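Local atomic coordinates of iron dependent repressor (Sulfolobus solfataricus, PDB entry 2X4H), a protein that probably binds DNA as a metal-dependent transcription regulator of the DtxR/MntR family and carries several zinc ions. Residues C[9-20]-C[74-85]. Residues are numbered along the deposited sequence; the frame is centred on the assembly and turned at random.
With ZN (zinc ion), chain K; ZN (zinc ion), chain M.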
loop_
_atom_site.group_PDB
_atom_site.type_symbol
_atom_site.label_atom_id
_atom_site.label_comp_id
_atom_site.label_asym_id
_atom_site.label_seq_id
_atom_site.Cartn_x
_atom_site.Cartn_y
_atom_site.Cartn_z
ATOM N N SER C 9 7.737 -8.573 -10.683
ATOM C CA SER C 9 7.919 -8.915 -9.239
ATOM C C SER C 9 7.364 -7.833 -8.305
ATOM O O SER C 9 8.137 -7.139 -7.628
ATOM C CB SER C 9 9.393 -9.153 -8.922
ATOM O OG SER C 9 9.570 -9.503 -7.571
ATOM N N ASN C 10 6.034 -7.699 -8.272
ATOM C CA ASN C 10 5.328 -6.841 -7.297
ATOM C C ASN C 10 6.025 -5.505 -7.063
ATOM O O ASN C 10 6.399 -5.160 -5.941
ATOM C CB ASN C 10 5.143 -7.590 -5.974
ATOM C CG ASN C 10 4.038 -6.991 -5.115
ATOM O OD1 ASN C 10 2.887 -6.880 -5.548
ATOM N ND2 ASN C 10 4.378 -6.616 -3.889
ATOM N N LEU C 11 6.238 -4.781 -8.150
ATOM C CA LEU C 11 6.831 -3.450 -8.124
ATOM C C LEU C 11 6.305 -2.782 -9.363
ATOM O O LEU C 11 6.548 -3.254 -10.467
ATOM C CB LEU C 11 8.357 -3.473 -8.174
ATOM C CG LEU C 11 9.038 -2.084 -8.208
ATOM C CD1 LEU C 11 8.947 -1.369 -6.848
ATOM C CD2 LEU C 11 10.502 -2.161 -8.648
ATOM N N SER C 12 5.576 -1.691 -9.205
ATOM C CA SER C 12 4.974 -1.084 -10.370
ATOM C C SER C 12 5.994 -0.163 -11.022
ATOM O O SER C 12 7.046 0.167 -10.467
ATOM C CB SER C 12 3.672 -0.324 -10.015
ATOM O OG SER C 12 3.961 0.965 -9.496
ATOM N N ARG C 13 5.637 0.253 -12.211
ATOM C CA ARG C 13 6.416 1.189 -12.978
ATOM C C ARG C 13 6.498 2.560 -12.290
ATOM O O ARG C 13 7.553 3.189 -12.280
ATOM C CB ARG C 13 5.761 1.271 -14.352
ATOM C CG ARG C 13 6.245 2.351 -15.267
ATOM C CD ARG C 13 7.512 2.003 -15.940
ATOM N NE ARG C 13 7.467 0.721 -16.638
ATOM C CZ ARG C 13 8.557 0.171 -17.144
ATOM N NH1 ARG C 13 9.716 0.795 -17.027
ATOM N NH2 ARG C 13 8.499 -0.995 -17.733
ATOM N N ARG C 14 5.401 3.014 -11.693
ATOM C CA ARG C 14 5.413 4.273 -10.964
ATOM C C ARG C 14 6.291 4.193 -9.722
ATOM O O ARG C 14 7.007 5.136 -9.417
ATOM C CB ARG C 14 4.002 4.665 -10.545
ATOM C CG ARG C 14 3.163 5.117 -11.703
ATOM C CD ARG C 14 1.672 4.902 -11.410
ATOM N NE ARG C 14 0.840 5.394 -12.493
ATOM C CZ ARG C 14 0.639 4.746 -13.642
ATOM N NH1 ARG C 14 1.191 3.562 -13.866
ATOM N NH2 ARG C 14 -0.130 5.284 -14.577
ATOM N N GLU C 15 6.223 3.064 -9.021
ATOM C CA GLU C 15 7.092 2.802 -7.881
ATOM C C GLU C 15 8.551 2.820 -8.277
ATOM O O GLU C 15 9.400 3.406 -7.581
ATOM C CB GLU C 15 6.737 1.463 -7.235
ATOM C CG GLU C 15 5.482 1.498 -6.341
ATOM C CD GLU C 15 4.994 0.120 -5.934
ATOM O OE1 GLU C 15 5.394 -0.867 -6.553
ATOM O OE2 GLU C 15 4.189 -0.008 -4.988
ATOM N N PHE C 16 8.844 2.199 -9.419
ATOM C CA PHE C 16 10.161 2.253 -9.994
ATOM C C PHE C 16 10.704 3.684 -10.093
ATOM O O PHE C 16 11.830 3.941 -9.682
ATOM C CB PHE C 16 10.127 1.609 -11.377
ATOM C CG PHE C 16 11.459 1.446 -12.007
ATOM C CD1 PHE C 16 12.429 0.663 -11.410
ATOM C CD2 PHE C 16 11.726 2.014 -13.248
ATOM C CE1 PHE C 16 13.653 0.471 -12.018
ATOM C CE2 PHE C 16 12.952 1.825 -13.856
ATOM C CZ PHE C 16 13.918 1.062 -13.233
ATOM N N SER C 17 9.914 4.594 -10.661
ATOM C CA SER C 17 10.284 6.021 -10.740
ATOM C C SER C 17 10.586 6.650 -9.380
ATOM O O SER C 17 11.541 7.411 -9.238
ATOM C CB SER C 17 9.177 6.821 -11.430
ATOM O OG SER C 17 9.224 6.590 -12.817
ATOM N N TYR C 18 9.749 6.340 -8.387
ATOM C CA TYR C 18 9.986 6.812 -7.025
ATOM C C TYR C 18 11.346 6.358 -6.560
ATOM O O TYR C 18 12.129 7.159 -6.079
ATOM C CB TYR C 18 8.937 6.266 -6.050
ATOM C CG TYR C 18 7.719 7.121 -5.860
ATOM C CD1 TYR C 18 6.760 7.244 -6.867
ATOM C CD2 TYR C 18 7.485 7.767 -4.646
ATOM C CE1 TYR C 18 5.617 8.027 -6.689
ATOM C CE2 TYR C 18 6.346 8.540 -4.455
ATOM C CZ TYR C 18 5.415 8.665 -5.473
ATOM O OH TYR C 18 4.294 9.436 -5.269
ATOM N N LEU C 19 11.618 5.064 -6.705
ATOM C CA LEU C 19 12.846 4.478 -6.180
ATOM C C LEU C 19 14.087 4.990 -6.875
ATOM O O LEU C 19 15.136 5.100 -6.242
ATOM C CB LEU C 19 12.839 2.952 -6.255
ATOM C CG LEU C 19 11.758 2.203 -5.478
ATOM C CD1 LEU C 19 12.046 0.717 -5.536
ATOM C CD2 LEU C 19 11.633 2.683 -4.024
ATOM N N LEU C 20 13.990 5.283 -8.166
ATOM C CA LEU C 20 15.136 5.846 -8.888
ATOM C C LEU C 20 15.367 7.283 -8.436
ATOM O O LEU C 20 16.503 7.740 -8.399
ATOM C CB LEU C 20 14.932 5.794 -10.406
ATOM C CG LEU C 20 15.098 4.414 -11.046
ATOM C CD1 LEU C 20 14.383 4.328 -12.393
ATOM C CD2 LEU C 20 16.584 4.073 -11.184
ATOM N N GLY C 74 15.117 -2.658 -1.899
ATOM C CA GLY C 74 14.723 -1.624 -2.842
ATOM C C GLY C 74 15.622 -1.563 -4.063
ATOM O O GLY C 74 15.133 -1.556 -5.195
ATOM N N THR C 75 16.929 -1.482 -3.803
ATOM C CA THR C 75 17.996 -1.569 -4.812
ATOM C C THR C 75 17.800 -2.840 -5.635
ATOM O O THR C 75 17.719 -2.789 -6.852
ATOM C CB THR C 75 19.373 -1.578 -4.133
ATOM O OG1 THR C 75 19.506 -0.411 -3.316
ATOM C CG2 THR C 75 20.543 -1.622 -5.161
ATOM N N ARG C 76 17.645 -3.964 -4.950
ATOM C CA ARG C 76 17.385 -5.250 -5.588
ATOM C C ARG C 76 16.205 -5.234 -6.583
ATOM O O ARG C 76 16.300 -5.807 -7.668
ATOM C CB ARG C 76 17.159 -6.327 -4.519
ATOM C CG ARG C 76 17.985 -7.589 -4.702
ATOM C CD ARG C 76 17.925 -8.503 -3.483
ATOM N NE ARG C 76 19.106 -8.322 -2.639
ATOM C CZ ARG C 76 19.124 -7.867 -1.383
ATOM N NH1 ARG C 76 18.009 -7.536 -0.738
ATOM N NH2 ARG C 76 20.290 -7.754 -0.753
ATOM N N SER C 77 15.105 -4.587 -6.225
ATOM C CA SER C 77 13.929 -4.543 -7.089
ATOM C C SER C 77 14.052 -3.525 -8.239
ATOM O O SER C 77 13.459 -3.726 -9.275
ATOM C CB SER C 77 12.646 -4.303 -6.262
ATOM O OG SER C 77 12.795 -3.204 -5.397
ATOM N N ILE C 78 14.801 -2.440 -8.060
ATOM C CA ILE C 78 15.193 -1.574 -9.185
ATOM C C ILE C 78 15.944 -2.389 -10.273
ATOM O O ILE C 78 15.622 -2.323 -11.447
ATOM C CB ILE C 78 16.133 -0.430 -8.727
ATOM C CG1 ILE C 78 15.341 0.717 -8.113
ATOM C CG2 ILE C 78 16.971 0.111 -9.890
ATOM C CD1 ILE C 78 16.212 1.797 -7.533
ATOM N N ASN C 79 16.952 -3.144 -9.852
ATOM C CA ASN C 79 17.756 -3.950 -10.777
ATOM C C ASN C 79 16.896 -5.035 -11.420
ATOM O O ASN C 79 16.999 -5.299 -12.612
ATOM C CB ASN C 79 18.946 -4.581 -10.065
ATOM C CG ASN C 79 20.019 -3.581 -9.735
ATOM O OD1 ASN C 79 20.008 -2.454 -10.222
ATOM N ND2 ASN C 79 20.963 -3.989 -8.902
ATOM N N TYR C 80 16.013 -5.629 -10.625
ATOM C CA TYR C 80 15.222 -6.714 -11.144
ATOM C C TYR C 80 14.264 -6.223 -12.258
ATOM O O TYR C 80 14.114 -6.898 -13.293
ATOM C CB TYR C 80 14.489 -7.474 -10.041
ATOM C CG TYR C 80 13.524 -8.391 -10.671
ATOM C CD1 TYR C 80 13.970 -9.493 -11.415
ATOM C CD2 TYR C 80 12.159 -8.116 -10.643
ATOM C CE1 TYR C 80 13.061 -10.316 -12.086
ATOM C CE2 TYR C 80 11.240 -8.940 -11.303
ATOM C CZ TYR C 80 11.691 -10.033 -12.006
ATOM O OH TYR C 80 10.755 -10.828 -12.616
ATOM N N LEU C 81 13.670 -5.041 -12.099
ATOM C CA LEU C 81 12.852 -4.490 -13.195
ATOM C C LEU C 81 13.693 -4.088 -14.442
ATOM O O LEU C 81 13.237 -4.216 -15.588
ATOM C CB LEU C 81 12.011 -3.318 -12.711
ATOM C CG LEU C 81 11.093 -2.598 -13.696
ATOM C CD1 LEU C 81 10.357 -3.590 -14.567
ATOM C CD2 LEU C 81 10.088 -1.729 -12.914
ATOM N N ILE C 82 14.908 -3.605 -14.212
ATOM C CA ILE C 82 15.801 -3.197 -15.293
ATOM C C ILE C 82 16.193 -4.418 -16.090
ATOM O O ILE C 82 16.137 -4.409 -17.318
ATOM C CB ILE C 82 17.045 -2.466 -14.759
ATOM C CG1 ILE C 82 16.675 -1.032 -14.326
ATOM C CG2 ILE C 82 18.173 -2.468 -15.826
ATOM C CD1 ILE C 82 17.747 -0.272 -13.527
ATOM N N LYS C 83 16.564 -5.477 -15.379
ATOM C CA LYS C 83 16.839 -6.785 -15.960
ATOM C C LYS C 83 15.618 -7.291 -16.731
ATOM O O LYS C 83 15.742 -7.776 -17.843
ATOM C CB LYS C 83 17.240 -7.771 -14.844
ATOM C CG LYS C 83 17.671 -9.153 -15.318
ATOM C CD LYS C 83 18.163 -10.097 -14.218
ATOM C CE LYS C 83 18.629 -11.414 -14.856
ATOM N NZ LYS C 83 19.175 -12.441 -13.911
ATOM N N ALA C 84 14.427 -7.174 -16.156
ATOM C CA ALA C 84 13.215 -7.671 -16.828
ATOM C C ALA C 84 12.928 -6.913 -18.126
ATOM O O ALA C 84 12.653 -7.538 -19.142
ATOM C CB ALA C 84 11.977 -7.631 -15.886
ATOM N N HIS C 85 13.019 -5.589 -18.085
ATOM C CA HIS C 85 12.755 -4.751 -19.241
ATOM C C HIS C 85 13.708 -5.128 -20.385
ATOM O O HIS C 85 13.285 -5.407 -21.513
ATOM C CB HIS C 85 12.878 -3.242 -18.878
ATOM C CG HIS C 85 12.817 -2.326 -20.066
ATOM N ND1 HIS C 85 11.642 -2.061 -20.747
ATOM C CD2 HIS C 85 13.803 -1.685 -20.746
ATOM C CE1 HIS C 85 11.908 -1.264 -21.771
ATOM N NE2 HIS C 85 13.216 -1.048 -21.812
HETATM ZN ZN ZN K . 2.950 1.724 -4.794
HETATM ZN ZN ZN M . 13.872 -0.029 -23.312
HETATM O O HOH W 1 15.817 0.262 -22.279
#
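Phe16 points a ring edge at helix 72-94 and meets the side chains of Ile78, Leu81 and Ile82. Leu81 CD2 sits over one face, 4.0 Å from the centroid of the Phe16 ring, a CH-pi contact. Leu20 CD1, from the same helix as Phe16, lies over the opposite face, off toward the rim. At the edge, Phe16 CE1 is 3.5 Å from Ile78 O. Next to it on the rim, Phe16 CZ touches Ile82 CG1 at 3.6 Å, the two side chains crossing nearly at right angles. CG of Phe16 stands anti to the backbone N (chi1 -173°), which carries the ring across to the long helix. Ile78 divides its branches: CD1 lies 3.8 Å from Leu19 CB, while CG2 faces Phe16 and Leu20. Leu11 CD2 reaches Ser77 O at 3.4 Å.

The contact packs the first helix of the winged-helix DNA-binding domain on the long helix 72-94, which carries the zinc ligand His85. The axes of segments 13-20 and 74-85 cross at -125°.

Ser12 and Glu15 form a capping box, and Glu15 OE2 binds zinc with Glu51 and with Glu50 and His54 of the second subunit. His85 NE2 binds another zinc with Glu89 and Cys103. Asp110 salt-bridges Arg13 and hydrogen-bonds His85 ND1.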